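Local coordinates for protein glutaredoxin, CPYC type (Chlamydomonas reinhardtii, PDB 7NCV) that probably catalyses glutathione-dependent thiol-disulfide exchange through a redox-active cysteine pair, and shows atypical iron-sulfur cluster binding, at residues V19-K24 and P73-N78; V31-A36 and D86-A91. All blocks are in the same frame, centred on the assembly; numbering follows the deposited sequence. Where two conformers were deposited one is given.

Contact 1: V19-K24 and P73-N78; sequences VIVYSK and PRVFIN
The carbonyl oxygen of Phe76 is gripped twice by the facing strand. Ile20 N donates a hydrogen bond to Phe76 O at 3.0 Å, and the CA-H of Val19 adds a C-H...O contact to the same Phe76 O at 3.3 Å. Ile20 completes its pair in return, because Phe76 N reaches Ile20 O at 2.9 Å. The segments run antiparallel, their directions 171° apart, and Tyr22 and Arg74 exchange the same two backbone bonds, both of about 3.0 Å between N and O, with Val21-Val75 as the non-hydrogen-bonded pair between the two bonded ones and Val19-Ile77 the one beyond.

The side chains of Ile20, Tyr22, Arg74 and Phe76 rise from one face. The branch methyl Ile20 CG2 lies alongside Phe76, 3.8 Å from its CB. With CG anti to its own carbonyl carbon (chi1 -59°), the Phe76 ring lies with its edge toward Ile20 O, in the ring plane, and turns CE1 to Tyr22 CD2 at 3.9 Å. The two aromatic side chains cross obliquely, and their large apolar surfaces suit a sheet face buried under helices 3-16 and 58-67. On the reverse face, beta-branched valines fit the extended backbone: Val21 CG1 lies beside Pro73 CB at 4.0 Å and also meets Val75 CG2. Pro73 follows a cis peptide bond, the cis-proline characteristic of the thioredoxin fold.

These are the two central strands of the four-stranded sheet. Strand 46-49 runs parallel to 19-23 on its other side, while 80-83 borders 74-77. Ile20, Tyr22 and Phe76 pack against helix 3-16, with Tyr22 and Phe76 also meeting helix 58-67; Val19 and Val21 press on helix 28-41.

Contact 2: V31-A36 and D86-A91; sequences VKAKNA and DDTAAA. With ACT (acetate ion), chain B.
Lys32 and Asp86 bridge two helices, which run nearly side by side, at the more exposed edge of their interface. Lys32 NZ donates to Asp86 OD1 at 2.7 Å, a hydrogen-bonded salt bridge in which the oxygen is met nearly along its C-O axis. The lysine chain leaves its helix with CG anti to the backbone N, then bends at chi3 (-65°), which curls its ammonium group round to the carboxylate. On the way its methylene CG rests on the methyl of Ala89, with Lys32 CG 3.7 Å from Ala89 CB. A long residue suits this place because its aliphatic part can lie on the neighbouring helix while its charged end stays at the surface. An alanine here would probably leave the Asp86 carboxylate without its cationic mate and strip the methylene cover from Ala89.

Helices 28-41 and 85-94 lie on the same side of the central sheet, as the corresponding helices do in the thioredoxin fold, and small residues let their segment axes approach to 7.9 Å at a crossing angle of 26°. Thr88 fills the inner side of that interface. Its methyl CG2 lies 3.9 Å from Ala36 CB and also near Ala33 O, while Thr88 CB and Ala33 CB meet at 4.1 Å. Its hydroxyl is hydrogen-bonded to the carbonyl oxygen of Gly84, just before the helix, so the polar atom is satisfied in a buried setting and the apolar branch is left for packing. Ala36 CB also settles against Ala89 CA at 3.9 Å. At the start of helix 85-94, Asp86 N donates an almost straight hydrogen bond (172°) to acetate OXT at 3.0 Å, and Gly85 N binds the same ion.

Contact 2 lies on the sheet face carrying Val21 and Val75, its centre about 11 Å from that of contact 1. Val75 joins the two: its CG2 lies 3.3 Å from Thr88 OG1 and 3.9 Å from Ala33 CB, wedged beneath both helices. Pro73 CG also meets Ala33 CB, at 4.0 Å. Strand 19-23 leads into helix 28-41, at whose start sit Cys27 and Cys30, the redox pair, not disulfide-bonded here. The acetate sits in the corner between the cis-proline and the start of helix 85-94, its nearest atom about 3 Å from the Pro73 side chain. Probably from the crystallisation liquor, it may mark the pocket where related glutaredoxins bind the gamma-glutamyl carboxylate of glutathione.

Contact 1: V19-K24 and P73-N78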
loop_
_atom_site.group_PDB
_atom_site.type_symbol
_atom_site.label_atom_id
_atom_site.label_comp_id
_atom_site.label_asym_id
_atom_site.label_seq_id
_atom_site.Cartn_x
_atom_site.Cartn_y
_atom_site.Cartn_z
ATOM N N VAL A 19 -5.036 6.557 -0.947
ATOM C CA VAL A 19 -4.171 5.706 -0.117
ATOM C C VAL A 19 -4.580 4.265 -0.401
ATOM O O VAL A 19 -5.790 3.955 -0.352
ATOM C CB VAL A 19 -4.392 5.988 1.380
ATOM C CG1 VAL A 19 -3.541 5.046 2.250
ATOM C CG2 VAL A 19 -4.125 7.456 1.703
ATOM N N ILE A 20 -3.618 3.416 -0.755
ATOM C CA ILE A 20 -3.941 2.013 -0.999
ATOM C C ILE A 20 -2.762 1.180 -0.474
ATOM O O ILE A 20 -1.586 1.548 -0.632
ATOM C CB ILE A 20 -4.261 1.730 -2.494
ATOM C CG1 ILE A 20 -4.562 0.244 -2.711
ATOM C CG2 ILE A 20 -3.091 2.173 -3.403
ATOM C CD1 ILE A 20 -5.212 -0.030 -4.124
ATOM N N VAL A 21 -3.077 0.060 0.155
ATOM C CA VAL A 21 -2.089 -0.841 0.744
ATOM C C VAL A 21 -2.341 -2.211 0.138
ATOM O O VAL A 21 -3.466 -2.734 0.254
ATOM C CB VAL A 21 -2.272 -0.951 2.253
ATOM C CG1 VAL A 21 -1.173 -1.887 2.843
ATOM C CG2 VAL A 21 -2.235 0.425 2.905
ATOM N N TYR A 22 -1.316 -2.817 -0.466
ATOM C CA TYR A 22 -1.349 -4.212 -0.854
ATOM C C TYR A 22 -0.812 -5.016 0.316
ATOM O O TYR A 22 0.242 -4.673 0.883
ATOM C CB TYR A 22 -0.499 -4.426 -2.110
ATOM C CG TYR A 22 -1.261 -3.897 -3.299
ATOM C CD1 TYR A 22 -2.170 -4.717 -3.964
ATOM C CD2 TYR A 22 -1.207 -2.540 -3.641
ATOM C CE1 TYR A 22 -2.997 -4.235 -5.000
ATOM C CE2 TYR A 22 -1.990 -2.030 -4.703
ATOM C CZ TYR A 22 -2.869 -2.896 -5.369
ATOM O OH TYR A 22 -3.668 -2.397 -6.411
ATOM N N SER A 23 -1.565 -6.043 0.715
ATOM C CA SER A 23 -1.373 -6.673 2.024
ATOM C C SER A 23 -1.675 -8.158 1.936
ATOM O O SER A 23 -2.131 -8.664 0.895
ATOM C CB SER A 23 -2.332 -5.924 2.974
ATOM O OG SER A 23 -2.441 -6.514 4.283
ATOM N N LYS A 24 -1.378 -8.882 3.017
ATOM C CA LYS A 24 -1.988 -10.186 3.266
ATOM C C LYS A 24 -2.502 -10.174 4.705
ATOM O O LYS A 24 -1.993 -9.417 5.557
ATOM C CB LYS A 24 -1.026 -11.340 3.105
ATOM C CG LYS A 24 -0.565 -11.490 1.663
ATOM C CD LYS A 24 0.486 -12.605 1.492
ATOM C CE LYS A 24 1.034 -12.577 0.026
ATOM N NZ LYS A 24 2.158 -13.609 -0.004
ATOM N N PRO A 73 3.734 -5.495 3.246
ATOM C CA PRO A 73 2.829 -4.577 2.555
ATOM C C PRO A 73 3.547 -3.677 1.573
ATOM O O PRO A 73 4.776 -3.441 1.658
ATOM C CB PRO A 73 2.274 -3.682 3.685
ATOM C CG PRO A 73 3.448 -3.631 4.729
ATOM C CD PRO A 73 4.127 -4.982 4.606
ATOM N N ARG A 74 2.772 -3.121 0.648
ATOM C CA ARG A 74 3.243 -2.091 -0.301
ATOM C C ARG A 74 2.257 -0.938 -0.232
ATOM O O ARG A 74 1.092 -1.089 -0.615
ATOM C CB ARG A 74 3.365 -2.656 -1.729
ATOM C CG ARG A 74 4.384 -3.818 -1.835
ATOM C CD ARG A 74 5.836 -3.289 -1.920
ATOM N NE ARG A 74 6.849 -4.152 -1.320
ATOM C CZ ARG A 74 8.159 -3.960 -1.471
ATOM N NH1 ARG A 74 9.068 -4.781 -0.920
ATOM N NH2 ARG A 74 8.557 -2.891 -2.115
ATOM N N VAL A 75 2.685 0.171 0.357
ATOM C CA VAL A 75 1.818 1.311 0.664
ATOM C C VAL A 75 2.039 2.401 -0.363
ATOM O O VAL A 75 3.198 2.785 -0.649
ATOM C CB VAL A 75 2.141 1.856 2.067
ATOM C CG1 VAL A 75 1.312 3.074 2.373
ATOM C CG2 VAL A 75 1.924 0.769 3.133
ATOM N N PHE A 76 0.932 2.915 -0.912
ATOM C CA PHE A 76 0.980 4.034 -1.856
ATOM C C PHE A 76 0.113 5.176 -1.364
ATOM O O PHE A 76 -0.991 4.945 -0.845
ATOM C CB PHE A 76 0.460 3.604 -3.244
ATOM C CG PHE A 76 1.236 2.457 -3.875
ATOM C CD1 PHE A 76 0.994 1.117 -3.482
ATOM C CD2 PHE A 76 2.111 2.717 -4.929
ATOM C CE1 PHE A 76 1.661 0.056 -4.123
ATOM C CE2 PHE A 76 2.759 1.699 -5.579
ATOM C CZ PHE A 76 2.552 0.361 -5.170
ATOM N N ILE A 77 0.595 6.414 -1.534
ATOM C CA ILE A 77 -0.177 7.599 -1.185
ATOM C C ILE A 77 -0.084 8.574 -2.344
ATOM O O ILE A 77 1.024 8.837 -2.836
ATOM C CB ILE A 77 0.355 8.250 0.106
ATOM C CG1 ILE A 77 0.231 7.229 1.277
ATOM C CG2 ILE A 77 -0.393 9.552 0.377
ATOM C CD1 ILE A 77 0.868 7.794 2.567
ATOM N N ASN A 78 -1.238 9.093 -2.797
ATOM C CA ASN A 78 -1.244 10.129 -3.863
ATOM C C ASN A 78 -0.553 9.617 -5.137
ATOM O O ASN A 78 0.088 10.392 -5.870
ATOM C CB ASN A 78 -0.557 11.425 -3.372
ATOM C CG ASN A 78 -0.916 12.627 -4.221
ATOM O OD1 ASN A 78 -2.047 12.766 -4.638
ATOM N ND2 ASN A 78 0.066 13.481 -4.484
#

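Contact 2: V31-A36 and D86-A91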
loop_
_atom_site.group_PDB
_atom_site.type_symbol
_atom_site.label_atom_id
_atom_site.label_comp_id
_atom_site.label_asym_id
_atom_site.label_seq_id
_atom_site.Cartn_x
_atom_site.Cartn_y
_atom_site.Cartn_z
ATOM N N VAL A 31 0.217 -5.275 9.374
ATOM C CA VAL A 31 -0.460 -4.679 10.510
ATOM C C VAL A 31 0.261 -3.409 10.938
ATOM O O VAL A 31 -0.373 -2.420 11.289
ATOM C CB VAL A 31 -0.582 -5.693 11.674
ATOM C CG1 VAL A 31 -1.217 -5.011 12.915
ATOM C CG2 VAL A 31 -1.390 -6.885 11.224
ATOM N N LYS A 32 1.601 -3.412 10.940
ATOM C CA LYS A 32 2.330 -2.205 11.315
ATOM C C LYS A 32 1.945 -1.054 10.402
ATOM O O LYS A 32 1.714 0.065 10.879
ATOM C CB LYS A 32 3.825 -2.497 11.213
ATOM C CG LYS A 32 4.727 -1.409 11.761
ATOM C CD LYS A 32 6.205 -1.857 11.771
ATOM C CE LYS A 32 6.481 -2.991 12.683
ATOM N NZ LYS A 32 7.978 -3.053 12.877
ATOM N N ALA A 33 1.824 -1.321 9.094
ATOM C CA ALA A 33 1.432 -0.255 8.176
ATOM C C ALA A 33 0.002 0.188 8.407
ATOM O O ALA A 33 -0.272 1.393 8.404
ATOM C CB ALA A 33 1.589 -0.760 6.755
ATOM N N LYS A 34 -0.902 -0.774 8.609
ATOM C CA LYS A 34 -2.309 -0.437 8.806
ATOM C C LYS A 34 -2.475 0.369 10.076
ATOM O O LYS A 34 -3.185 1.378 10.108
ATOM C CB LYS A 34 -3.126 -1.717 8.879
ATOM C CG LYS A 34 -3.252 -2.389 7.534
ATOM C CD LYS A 34 -3.737 -3.847 7.848
ATOM C CE LYS A 34 -4.024 -4.544 6.521
ATOM N NZ LYS A 34 -4.509 -5.935 6.899
ATOM N N ASN A 35 -1.787 -0.045 11.159
ATOM C CA ASN A 35 -1.937 0.657 12.429
ATOM C C ASN A 35 -1.416 2.082 12.299
ATOM O O ASN A 35 -1.986 3.014 12.897
ATOM C CB ASN A 35 -1.190 -0.082 13.525
ATOM C CG ASN A 35 -1.965 -1.283 14.037
ATOM O OD1 ASN A 35 -3.143 -1.472 13.739
ATOM N ND2 ASN A 35 -1.259 -2.122 14.848
ATOM N N ALA A 36 -0.333 2.271 11.520
ATOM C CA ALA A 36 0.212 3.608 11.306
ATOM C C ALA A 36 -0.795 4.510 10.593
ATOM O O ALA A 36 -1.069 5.644 11.042
ATOM C CB ALA A 36 1.528 3.516 10.546
ATOM N N ASP A 86 7.719 -1.045 8.057
ATOM C CA ASP A 86 8.620 -0.188 8.822
ATOM C C ASP A 86 8.640 1.225 8.273
ATOM O O ASP A 86 8.673 2.191 9.047
ATOM C CB ASP A 86 10.031 -0.769 8.823
ATOM C CG ASP A 86 10.185 -1.870 9.843
ATOM O OD1 ASP A 86 9.249 -2.106 10.652
ATOM O OD2 ASP A 86 11.283 -2.506 9.888
ATOM N N ASP A 87 8.632 1.382 6.931
ATOM C CA ASP A 87 8.667 2.726 6.368
ATOM C C ASP A 87 7.426 3.510 6.801
ATOM O O ASP A 87 7.502 4.720 7.068
ATOM C CB ASP A 87 8.703 2.665 4.849
ATOM C CG ASP A 87 9.935 2.011 4.315
ATOM O OD1 ASP A 87 11.067 2.231 4.886
ATOM O OD2 ASP A 87 9.836 1.319 3.262
ATOM N N THR A 88 6.254 2.874 6.726
ATOM C CA THR A 88 5.027 3.591 7.033
ATOM C C THR A 88 4.969 3.958 8.503
ATOM O O THR A 88 4.576 5.096 8.856
ATOM C CB THR A 88 3.816 2.735 6.611
ATOM O OG1 THR A 88 3.949 2.447 5.206
ATOM C CG2 THR A 88 2.495 3.509 6.801
ATOM N N ALA A 89 5.390 3.038 9.385
ATOM C CA ALA A 89 5.448 3.368 10.811
ATOM C C ALA A 89 6.448 4.483 11.089
ATOM O O ALA A 89 6.179 5.365 11.920
ATOM C CB ALA A 89 5.809 2.103 11.614
ATOM N N ALA A 90 7.610 4.465 10.413
ATOM C CA ALA A 90 8.577 5.551 10.620
ATOM C C ALA A 90 7.969 6.882 10.197
ATOM O O ALA A 90 8.122 7.909 10.893
ATOM C CB ALA A 90 9.831 5.245 9.823
ATOM N N ALA A 91 7.254 6.890 9.070
ATOM C CA ALA A 91 6.650 8.143 8.653
ATOM C C ALA A 91 5.538 8.583 9.622
ATOM O O ALA A 91 5.367 9.803 9.840
ATOM C CB ALA A 91 6.072 7.971 7.245
HETATM C C ACT B . 8.386 -4.177 5.817
HETATM O O ACT B . 7.310 -4.075 5.198
HETATM O OXT ACT B . 8.905 -3.288 6.547
HETATM C CH3 ACT B . 9.191 -5.530 5.687
#